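Local structure of mitotic checkpoint control protein kinase BUB1 (Drosophila melanogaster, 6JKK) at residues D155-M160 with Y285-M290; H161-M166 with S254-L259; K192-D197 with E330-F335. The protein probably binds ATP and phosphorylates protein substrates at the kinetochore during mitosis, this chain being the protein kinase domain of the longer checkpoint protein. One frame throughout, in Å; residues are numbered along the deposited sequence.

Contact 1: residues D155-M160 with Y285-M290; sequences DEYVVM and YFQRTM
Glu156 sets its CG anti to the backbone N (chi1 -171°) and continues as an extended chain toward Phe286 and Gln287. The Glu156 and Phe286 side chains slide past each other in opposite directions, and the carboxylate lies stacked on one face of the phenyl ring, the planes 16° apart, with Glu156 CD 3.6 Å from Phe286 CG and offset toward the rim. The Glu156 CG methylene makes a CH-pi contact over the same face. The syn lone pair of OE2 accepts a nearly straight hydrogen bond from Gln287 N at 2.8 Å, and Trp291 NE1 donates to this oxygen as well. OE1 takes a hydrogen from a water that also donates to Tyr285 O and accepts from Gln287 NE2, so OE1 through water and OE2 directly are tied to the backbone of 285-287. Gln287, the centre of an inverse gamma turn, lays its CG 3.7 Å from Met160 CE. That methyl sits over the centre of the Tyr157 ring, whose OH is bonded to Lys324. Farther along the helix, Met160 SD meets Met290 CE at 3.9 Å. Here the first turn of helix 156-175, opened by the N-cap Asp155, receives the turn that leads into helix 288-299, a junction within the helical C-terminal lobe of the protein kinase fold.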
loop_
_atom_site.group_PDB
_atom_site.type_symbol
_atom_site.label_atom_id
_atom_site.label_comp_id
_atom_site.label_asym_id
_atom_site.label_seq_id
_atom_site.Cartn_x
_atom_site.Cartn_y
_atom_site.Cartn_z
ATOM N N ASP A 155 2.908 -13.276 -15.554
ATOM C CA ASP A 155 2.151 -13.213 -16.800
ATOM C C ASP A 155 1.455 -11.866 -16.952
ATOM O O ASP A 155 0.872 -11.350 -15.995
ATOM C CB ASP A 155 1.122 -14.336 -16.854
ATOM C CG ASP A 155 0.319 -14.326 -18.130
ATOM O OD1 ASP A 155 0.697 -15.039 -19.077
ATOM O OD2 ASP A 155 -0.700 -13.611 -18.183
ATOM N N GLU A 156 1.525 -11.307 -18.158
ATOM C CA GLU A 156 1.001 -9.972 -18.431
ATOM C C GLU A 156 -0.453 -9.818 -17.999
ATOM O O GLU A 156 -0.834 -8.795 -17.431
ATOM C CB GLU A 156 1.129 -9.655 -19.926
ATOM C CG GLU A 156 0.797 -8.205 -20.262
ATOM C CD GLU A 156 0.510 -7.985 -21.725
ATOM O OE1 GLU A 156 0.583 -8.960 -22.504
ATOM O OE2 GLU A 156 0.204 -6.833 -22.099
ATOM N N TYR A 157 -1.265 -10.835 -18.260
ATOM C CA TYR A 157 -2.691 -10.745 -17.951
ATOM C C TYR A 157 -2.966 -10.871 -16.454
ATOM O O TYR A 157 -3.876 -10.221 -15.928
ATOM C CB TYR A 157 -3.489 -11.743 -18.796
ATOM C CG TYR A 157 -3.593 -11.282 -20.231
ATOM C CD1 TYR A 157 -2.557 -11.505 -21.133
ATOM C CD2 TYR A 157 -4.708 -10.586 -20.674
ATOM C CE1 TYR A 157 -2.643 -11.069 -22.442
ATOM C CE2 TYR A 157 -4.801 -10.146 -21.979
ATOM C CZ TYR A 157 -3.768 -10.385 -22.854
ATOM O OH TYR A 157 -3.874 -9.937 -24.152
ATOM N N VAL A 158 -2.165 -11.674 -15.759
ATOM C CA VAL A 158 -2.228 -11.682 -14.294
ATOM C C VAL A 158 -1.885 -10.290 -13.757
ATOM O O VAL A 158 -2.532 -9.796 -12.826
ATOM C CB VAL A 158 -1.306 -12.759 -13.677
ATOM C CG1 VAL A 158 -1.255 -12.619 -12.168
ATOM C CG2 VAL A 158 -1.805 -14.143 -14.038
ATOM N N VAL A 159 -0.891 -9.639 -14.361
ATOM C CA VAL A 159 -0.533 -8.283 -13.935
ATOM C C VAL A 159 -1.684 -7.301 -14.206
ATOM O O VAL A 159 -1.967 -6.430 -13.378
ATOM C CB VAL A 159 0.789 -7.787 -14.571
ATOM C CG1 VAL A 159 1.114 -6.368 -14.106
ATOM C CG2 VAL A 159 1.951 -8.732 -14.218
ATOM N N MET A 160 -2.356 -7.446 -15.346
ATOM C CA MET A 160 -3.508 -6.590 -15.635
ATOM C C MET A 160 -4.578 -6.741 -14.562
ATOM O O MET A 160 -5.189 -5.753 -14.132
ATOM C CB MET A 160 -4.130 -6.937 -16.984
ATOM C CG MET A 160 -3.231 -6.748 -18.162
ATOM S SD MET A 160 -4.216 -7.056 -19.626
ATOM C CE MET A 160 -2.889 -7.369 -20.787
ATOM N N TYR A 285 4.564 -6.877 -28.388
ATOM C CA TYR A 285 3.598 -7.964 -28.301
ATOM C C TYR A 285 2.744 -7.915 -27.033
ATOM O O TYR A 285 1.717 -8.598 -26.946
ATOM C CB TYR A 285 4.277 -9.319 -28.469
ATOM C CG TYR A 285 5.503 -9.528 -27.624
ATOM C CD1 TYR A 285 6.769 -9.245 -28.124
ATOM C CD2 TYR A 285 5.400 -10.034 -26.341
ATOM C CE1 TYR A 285 7.892 -9.446 -27.361
ATOM C CE2 TYR A 285 6.516 -10.239 -25.569
ATOM C CZ TYR A 285 7.760 -9.944 -26.086
ATOM O OH TYR A 285 8.876 -10.147 -25.315
ATOM N N PHE A 286 3.153 -7.099 -26.062
ATOM C CA PHE A 286 2.279 -6.791 -24.934
ATOM C C PHE A 286 1.133 -5.946 -25.455
ATOM O O PHE A 286 1.118 -5.556 -26.622
ATOM C CB PHE A 286 3.005 -5.989 -23.845
ATOM C CG PHE A 286 3.746 -6.832 -22.847
ATOM C CD1 PHE A 286 4.027 -6.333 -21.578
ATOM C CD2 PHE A 286 4.190 -8.104 -23.183
ATOM C CE1 PHE A 286 4.729 -7.100 -20.650
ATOM C CE2 PHE A 286 4.889 -8.878 -22.269
ATOM C CZ PHE A 286 5.162 -8.376 -21.000
ATOM N N GLN A 287 0.174 -5.648 -24.589
ATOM C CA GLN A 287 -0.855 -4.691 -24.950
ATOM C C GLN A 287 -0.232 -3.305 -24.801
ATOM O O GLN A 287 -0.552 -2.547 -23.885
ATOM C CB GLN A 287 -2.109 -4.893 -24.097
ATOM C CG GLN A 287 -2.737 -6.280 -24.308
ATOM C CD GLN A 287 -3.105 -6.531 -25.763
ATOM O OE1 GLN A 287 -3.830 -5.745 -26.365
ATOM N NE2 GLN A 287 -2.592 -7.621 -26.339
ATOM N N ARG A 288 0.669 -3.005 -25.737
ATOM C CA ARG A 288 1.579 -1.861 -25.678
ATOM C C ARG A 288 0.865 -0.530 -25.517
ATOM O O ARG A 288 1.156 0.231 -24.594
ATOM C CB ARG A 288 2.429 -1.822 -26.953
ATOM C CG ARG A 288 3.917 -1.826 -26.713
ATOM C CD ARG A 288 4.574 -0.581 -27.290
ATOM N NE ARG A 288 4.180 -0.331 -28.675
ATOM C CZ ARG A 288 4.915 -0.651 -29.735
ATOM N NH1 ARG A 288 6.096 -1.238 -29.579
ATOM N NH2 ARG A 288 4.475 -0.380 -30.956
ATOM N N THR A 289 -0.057 -0.252 -26.432
ATOM C CA THR A 289 -0.835 0.982 -26.401
ATOM C C THR A 289 -1.548 1.145 -25.059
ATOM O O THR A 289 -1.583 2.241 -24.495
ATOM C CB THR A 289 -1.851 1.031 -27.564
ATOM O OG1 THR A 289 -1.150 0.918 -28.808
ATOM C CG2 THR A 289 -2.625 2.341 -27.552
ATOM N N MET A 290 -2.094 0.052 -24.534
ATOM C CA MET A 290 -2.802 0.109 -23.260
ATOM C C MET A 290 -1.869 0.453 -22.104
ATOM O O MET A 290 -2.150 1.370 -21.321
ATOM C CB MET A 290 -3.517 -1.210 -22.965
ATOM C CG MET A 290 -4.194 -1.220 -21.602
ATOM S SD MET A 290 -4.633 -2.878 -21.052
ATOM C CE MET A 290 -3.017 -3.507 -20.590
HETATM O O HOH W 1 -0.340 -9.084 -25.090
#

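Contact 2: residues H161-M166 with S254-L259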
loop_
_atom_site.group_PDB
_atom_site.type_symbol
_atom_site.label_atom_id
_atom_site.label_comp_id
_atom_site.label_asym_id
_atom_site.label_seq_id
_atom_site.Cartn_x
_atom_site.Cartn_y
_atom_site.Cartn_z
ATOM N N HIS A 161 -4.813 -7.982 -14.139
ATOM C CA HIS A 161 -5.838 -8.267 -13.125
ATOM C C HIS A 161 -5.480 -7.619 -11.790
ATOM O O HIS A 161 -6.327 -6.981 -11.140
ATOM C CB HIS A 161 -5.999 -9.781 -12.956
ATOM C CG HIS A 161 -7.284 -10.193 -12.298
ATOM N ND1 HIS A 161 -7.551 -9.951 -10.969
ATOM C CD2 HIS A 161 -8.362 -10.852 -12.786
ATOM C CE1 HIS A 161 -8.745 -10.432 -10.666
ATOM N NE2 HIS A 161 -9.255 -10.987 -11.751
ATOM N N LEU A 162 -4.223 -7.785 -11.382
ATOM C CA LEU A 162 -3.728 -7.195 -10.145
ATOM C C LEU A 162 -3.690 -5.666 -10.220
ATOM O O LEU A 162 -3.965 -4.993 -9.237
ATOM C CB LEU A 162 -2.333 -7.738 -9.810
ATOM C CG LEU A 162 -2.221 -9.214 -9.435
ATOM C CD1 LEU A 162 -0.766 -9.607 -9.187
ATOM C CD2 LEU A 162 -3.069 -9.507 -8.201
ATOM N N SER A 163 -3.350 -5.124 -11.385
ATOM C CA SER A 163 -3.332 -3.675 -11.578
ATOM C C SER A 163 -4.729 -3.067 -11.466
ATOM O O SER A 163 -4.909 -1.971 -10.925
ATOM C CB SER A 163 -2.731 -3.335 -12.942
ATOM O OG SER A 163 -1.382 -3.745 -13.004
ATOM N N CYS A 164 -5.714 -3.781 -11.995
ATOM C CA CYS A 164 -7.097 -3.343 -11.931
ATOM C C CYS A 164 -7.531 -3.255 -10.475
ATOM O O CYS A 164 -8.228 -2.320 -10.075
ATOM C CB CYS A 164 -7.984 -4.331 -12.688
ATOM S SG CYS A 164 -9.667 -3.753 -12.987
ATOM N N GLN A 165 -7.120 -4.239 -9.685
ATOM C CA GLN A 165 -7.435 -4.245 -8.264
ATOM C C GLN A 165 -6.754 -3.102 -7.527
ATOM O O GLN A 165 -7.384 -2.427 -6.706
ATOM C CB GLN A 165 -7.022 -5.569 -7.625
ATOM C CG GLN A 165 -7.813 -6.775 -8.091
ATOM C CD GLN A 165 -7.334 -8.048 -7.424
ATOM O OE1 GLN A 165 -7.225 -8.104 -6.201
ATOM N NE2 GLN A 165 -7.023 -9.065 -8.219
ATOM N N MET A 166 -5.467 -2.901 -7.799
ATOM C CA MET A 166 -4.708 -1.856 -7.116
ATOM C C MET A 166 -5.279 -0.487 -7.435
ATOM O O MET A 166 -5.311 0.390 -6.576
ATOM C CB MET A 166 -3.223 -1.905 -7.500
ATOM C CG MET A 166 -2.451 -3.037 -6.856
ATOM S SD MET A 166 -0.692 -2.949 -7.230
ATOM C CE MET A 166 -0.732 -3.253 -9.003
ATOM N N SER A 254 5.028 2.368 -10.329
ATOM C CA SER A 254 6.250 1.686 -9.929
ATOM C C SER A 254 5.945 0.224 -9.598
ATOM O O SER A 254 6.732 -0.666 -9.922
ATOM C CB SER A 254 6.911 2.392 -8.741
ATOM O OG SER A 254 6.409 1.896 -7.511
ATOM N N VAL A 255 4.790 -0.027 -8.979
ATOM C CA VAL A 255 4.396 -1.399 -8.649
ATOM C C VAL A 255 4.036 -2.193 -9.909
ATOM O O VAL A 255 4.440 -3.350 -10.062
ATOM C CB VAL A 255 3.209 -1.441 -7.667
ATOM C CG1 VAL A 255 2.829 -2.885 -7.370
ATOM C CG2 VAL A 255 3.565 -0.733 -6.373
ATOM N N MET A 256 3.271 -1.577 -10.804
ATOM C CA MET A 256 2.924 -2.226 -12.068
ATOM C C MET A 256 4.196 -2.577 -12.831
ATOM O O MET A 256 4.285 -3.639 -13.442
ATOM C CB MET A 256 2.038 -1.321 -12.930
ATOM C CG MET A 256 0.707 -0.937 -12.304
ATOM S SD MET A 256 -0.178 0.131 -13.457
ATOM C CE MET A 256 -1.643 0.513 -12.482
ATOM N N HIS A 257 5.184 -1.687 -12.776
ATOM C CA HIS A 257 6.458 -1.888 -13.470
ATOM C C HIS A 257 7.230 -3.097 -12.937
ATOM O O HIS A 257 7.808 -3.868 -13.712
ATOM C CB HIS A 257 7.315 -0.619 -13.361
ATOM C CG HIS A 257 8.540 -0.632 -14.220
ATOM N ND1 HIS A 257 9.685 -1.318 -13.875
ATOM C CD2 HIS A 257 8.808 -0.026 -15.402
ATOM C CE1 HIS A 257 10.600 -1.146 -14.813
ATOM N NE2 HIS A 257 10.093 -0.365 -15.752
ATOM N N VAL A 258 7.255 -3.253 -11.616
ATOM C CA VAL A 258 7.956 -4.385 -11.001
ATOM C C VAL A 258 7.282 -5.704 -11.377
ATOM O O VAL A 258 7.957 -6.702 -11.650
ATOM C CB VAL A 258 8.031 -4.241 -9.462
ATOM C CG1 VAL A 258 8.696 -5.455 -8.839
ATOM C CG2 VAL A 258 8.808 -3.003 -9.094
ATOM N N LEU A 259 5.949 -5.699 -11.401
ATOM C CA LEU A 259 5.183 -6.895 -11.726
ATOM C C LEU A 259 5.407 -7.301 -13.179
ATOM O O LEU A 259 5.647 -8.472 -13.478
ATOM C CB LEU A 259 3.688 -6.656 -11.473
ATOM C CG LEU A 259 3.271 -6.320 -10.037
ATOM C CD1 LEU A 259 1.763 -6.144 -9.935
ATOM C CD2 LEU A 259 3.732 -7.403 -9.097
#
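Val255 opens the interface on segment 254-259 of helix 246-261: its CG1, anti to the backbone N, touches Met166 SD at 3.5 Å as the two side chains run obliquely past each other. The bend at chi3 (-66°) places Met166 CE 3.9 Å from Val255 CG1. Met256 comes next. Its extended chain runs beside Ser163, with CG 3.6 Å from Ser163 OG and CE 4.0 Å from Ser163 CB. The serine hydroxyl, next to this apolar chain, is satisfied by a hydrogen bond to Val159 O, one turn earlier in its own helix. Met256 also packs on Ile294, Phe295 and Leu298 of helix 288-299. One turn later Leu259 reaches toward Met166 tip to tip, CD1 to CE at 3.9 Å, and its CD1 also comes near Leu162 CD1 at a looser 4.4 Å. Met166 is therefore gripped by residues on successive turns, while Leu139 of helix 139-150 covers Met166 and Val255. All six touching residues are buried. With axes 10.6 Å apart and directions at 166°, the helices pack nearly antiparallel, as helices E and F do in the hydrophobic core of the protein kinase C-terminal lobe.

Contact 3: residues K192-D197 with E330-F335; sequences KPICAD and EAISKF
Ile194 and Ile332 face each other where the loop 192-197 passes the C-terminal helix 325-339, and the two isoleucines share most of the contact. The CB of Ile194 stands 4.1 Å from Ile332 CG2. From CB the Ile194 CG2 methyl, anti to the backbone N, meets both methyls of Ile332, CD1 and CG2, each at 3.9 Å; the two side chains cross at about a right angle. The other branch goes through CG1, and chi2 (84°) carries CD1 to Phe335. There the Ile194 CD1 methyl meets the ring obliquely, 3.6 Å from Phe335 CD2. The neighbouring CE2 is closer still, at a separation too short for a relaxed carbon pair, and the exact fit at this point is doubtful. Ile194 and Phe335 also cross at about a right angle.

Ile332 in turn extends its CD1 past Ile194 to the loop backbone, 3.8 Å from Ala196 CA and 4.0 Å from Cys195 O, while its CG2 lies 3.8 Å from Ile194 O. That carbonyl accepts from Asn336 ND2, one turn farther along the same helix, so a polar tie lies next to the apolar contact. Helix 156-175 closes the cluster: His161 touches both isoleucines, its NE2 lying close to Cys195 O, and Phe335 lies on Val158 as well as on Val142 and Val146 of helix 139-150.

The loop joins strands 188-190 and 203-205, the pair that lies between the catalytic loop and the DFG motif in protein kinases. Between the two segments the side chains meet through carbon atoms, which implies that dispersion, the exclusion of water and complementary shape hold them together, while Asn336 ND2 supplies a hydrogen bond beside them.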
loop_
_atom_site.group_PDB
_atom_site.type_symbol
_atom_site.label_atom_id
_atom_site.label_comp_id
_atom_site.label_asym_id
_atom_site.label_seq_id
_atom_site.Cartn_x
_atom_site.Cartn_y
_atom_site.Cartn_z
ATOM N N LYS A 192 -5.571 -13.622 -0.461
ATOM C CA LYS A 192 -6.199 -14.856 -0.919
ATOM C C LYS A 192 -5.955 -15.016 -2.417
ATOM O O LYS A 192 -5.540 -14.061 -3.075
ATOM C CB LYS A 192 -7.699 -14.841 -0.588
ATOM C CG LYS A 192 -8.496 -13.694 -1.184
ATOM C CD LYS A 192 -9.973 -13.855 -0.809
ATOM C CE LYS A 192 -10.819 -12.682 -1.271
ATOM N NZ LYS A 192 -10.700 -12.435 -2.726
ATOM N N PRO A 193 -6.187 -16.225 -2.963
ATOM C CA PRO A 193 -5.958 -16.399 -4.404
ATOM C C PRO A 193 -6.855 -15.474 -5.233
ATOM O O PRO A 193 -7.818 -14.933 -4.702
ATOM C CB PRO A 193 -6.337 -17.866 -4.637
ATOM C CG PRO A 193 -6.136 -18.530 -3.302
ATOM C CD PRO A 193 -6.533 -17.497 -2.297
ATOM N N ILE A 194 -6.528 -15.280 -6.505
ATOM C CA ILE A 194 -7.336 -14.435 -7.392
ATOM C C ILE A 194 -8.560 -15.200 -7.903
ATOM O O ILE A 194 -8.468 -16.402 -8.127
ATOM C CB ILE A 194 -6.494 -13.951 -8.607
ATOM C CG1 ILE A 194 -5.461 -12.921 -8.173
ATOM C CG2 ILE A 194 -7.348 -13.303 -9.657
ATOM C CD1 ILE A 194 -4.217 -13.515 -7.655
ATOM N N CYS A 195 -9.700 -14.516 -8.060
ATOM C CA CYS A 195 -10.830 -15.057 -8.827
ATOM C C CYS A 195 -10.813 -14.472 -10.232
ATOM O O CYS A 195 -10.329 -13.363 -10.444
ATOM C CB CYS A 195 -12.179 -14.734 -8.183
ATOM S SG CYS A 195 -12.106 -14.119 -6.501
ATOM N N ALA A 196 -11.356 -15.214 -11.190
ATOM C CA ALA A 196 -11.415 -14.755 -12.576
ATOM C C ALA A 196 -12.149 -13.418 -12.768
ATOM O O ALA A 196 -11.951 -12.740 -13.779
ATOM C CB ALA A 196 -12.030 -15.827 -13.452
ATOM N N ASP A 197 -13.000 -13.057 -11.811
ATOM C CA ASP A 197 -13.721 -11.785 -11.846
ATOM C C ASP A 197 -12.803 -10.657 -11.377
ATOM O O ASP A 197 -12.332 -10.673 -10.251
ATOM C CB ASP A 197 -14.966 -11.875 -10.958
ATOM C CG ASP A 197 -15.634 -10.536 -10.740
ATOM O OD1 ASP A 197 -16.184 -10.314 -9.636
ATOM O OD2 ASP A 197 -15.611 -9.708 -11.675
ATOM N N GLU A 330 -6.843 -19.638 -17.494
ATOM C CA GLU A 330 -5.704 -20.556 -17.411
ATOM C C GLU A 330 -4.529 -19.924 -16.671
ATOM O O GLU A 330 -3.932 -20.542 -15.784
ATOM C CB GLU A 330 -5.243 -20.968 -18.807
ATOM C CG GLU A 330 -6.222 -21.834 -19.574
ATOM C CD GLU A 330 -5.809 -22.008 -21.023
ATOM O OE1 GLU A 330 -4.680 -21.595 -21.367
ATOM O OE2 GLU A 330 -6.610 -22.548 -21.817
ATOM N N ALA A 331 -4.190 -18.694 -17.045
ATOM C CA ALA A 331 -3.076 -17.986 -16.408
ATOM C C ALA A 331 -3.312 -17.776 -14.912
ATOM O O ALA A 331 -2.393 -17.923 -14.101
ATOM C CB ALA A 331 -2.823 -16.656 -17.104
ATOM N N ILE A 332 -4.541 -17.414 -14.550
ATOM C CA ILE A 332 -4.895 -17.226 -13.146
ATOM C C ILE A 332 -4.810 -18.557 -12.408
ATOM O O ILE A 332 -4.303 -18.628 -11.282
ATOM C CB ILE A 332 -6.317 -16.636 -12.992
ATOM C CG1 ILE A 332 -6.350 -15.179 -13.451
ATOM C CG2 ILE A 332 -6.803 -16.730 -11.543
ATOM C CD1 ILE A 332 -7.714 -14.529 -13.301
ATOM N N SER A 333 -5.309 -19.609 -13.054
ATOM C CA SER A 333 -5.254 -20.959 -12.496
ATOM C C SER A 333 -3.804 -21.356 -12.202
ATOM O O SER A 333 -3.483 -21.833 -11.109
ATOM C CB SER A 333 -5.896 -21.950 -13.467
ATOM O OG SER A 333 -5.904 -23.258 -12.935
ATOM N N LYS A 334 -2.930 -21.131 -13.178
ATOM C CA LYS A 334 -1.515 -21.451 -13.032
ATOM C C LYS A 334 -0.845 -20.614 -11.946
ATOM O O LYS A 334 0.007 -21.110 -11.203
ATOM C CB LYS A 334 -0.794 -21.267 -14.368
ATOM C CG LYS A 334 -1.191 -22.281 -15.427
ATOM C CD LYS A 334 -0.432 -22.060 -16.735
ATOM C CE LYS A 334 -0.777 -20.722 -17.381
ATOM N NZ LYS A 334 -0.185 -20.591 -18.747
ATOM N N PHE A 335 -1.226 -19.343 -11.862
ATOM C CA PHE A 335 -0.719 -18.439 -10.836
ATOM C C PHE A 335 -1.125 -18.912 -9.446
ATOM O O PHE A 335 -0.292 -18.977 -8.531
ATOM C CB PHE A 335 -1.248 -17.018 -11.083
ATOM C CG PHE A 335 -0.859 -16.025 -10.024
ATOM C CD1 PHE A 335 0.328 -15.314 -10.125
ATOM C CD2 PHE A 335 -1.681 -15.794 -8.928
ATOM C CE1 PHE A 335 0.684 -14.388 -9.158
ATOM C CE2 PHE A 335 -1.315 -14.886 -7.953
ATOM C CZ PHE A 335 -0.143 -14.171 -8.073
#

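After the N-terminal strands and helix 139-150, the chain enters helix 156-175, whose opening turn belongs to contact 1 and whose next turns belong to contact 2. It then runs through the 192-197 loop of contact 3 before helix 246-261 returns at 254-259 and closes contact 2. Contact 1 closes later, at 285-290, so its loop encloses that of contact 2. Contact 3 begins within both loops and closes only at 330-335, and therefore crosses each of them. Val159 packs on Leu259 between contacts 1 and 2, Asp155 on Ala331 between contacts 1 and 3, and His161 on Asp197 between contacts 2 and 3. Helix 156-175 is thus joined to helices 246-261, 288-299 and 325-339.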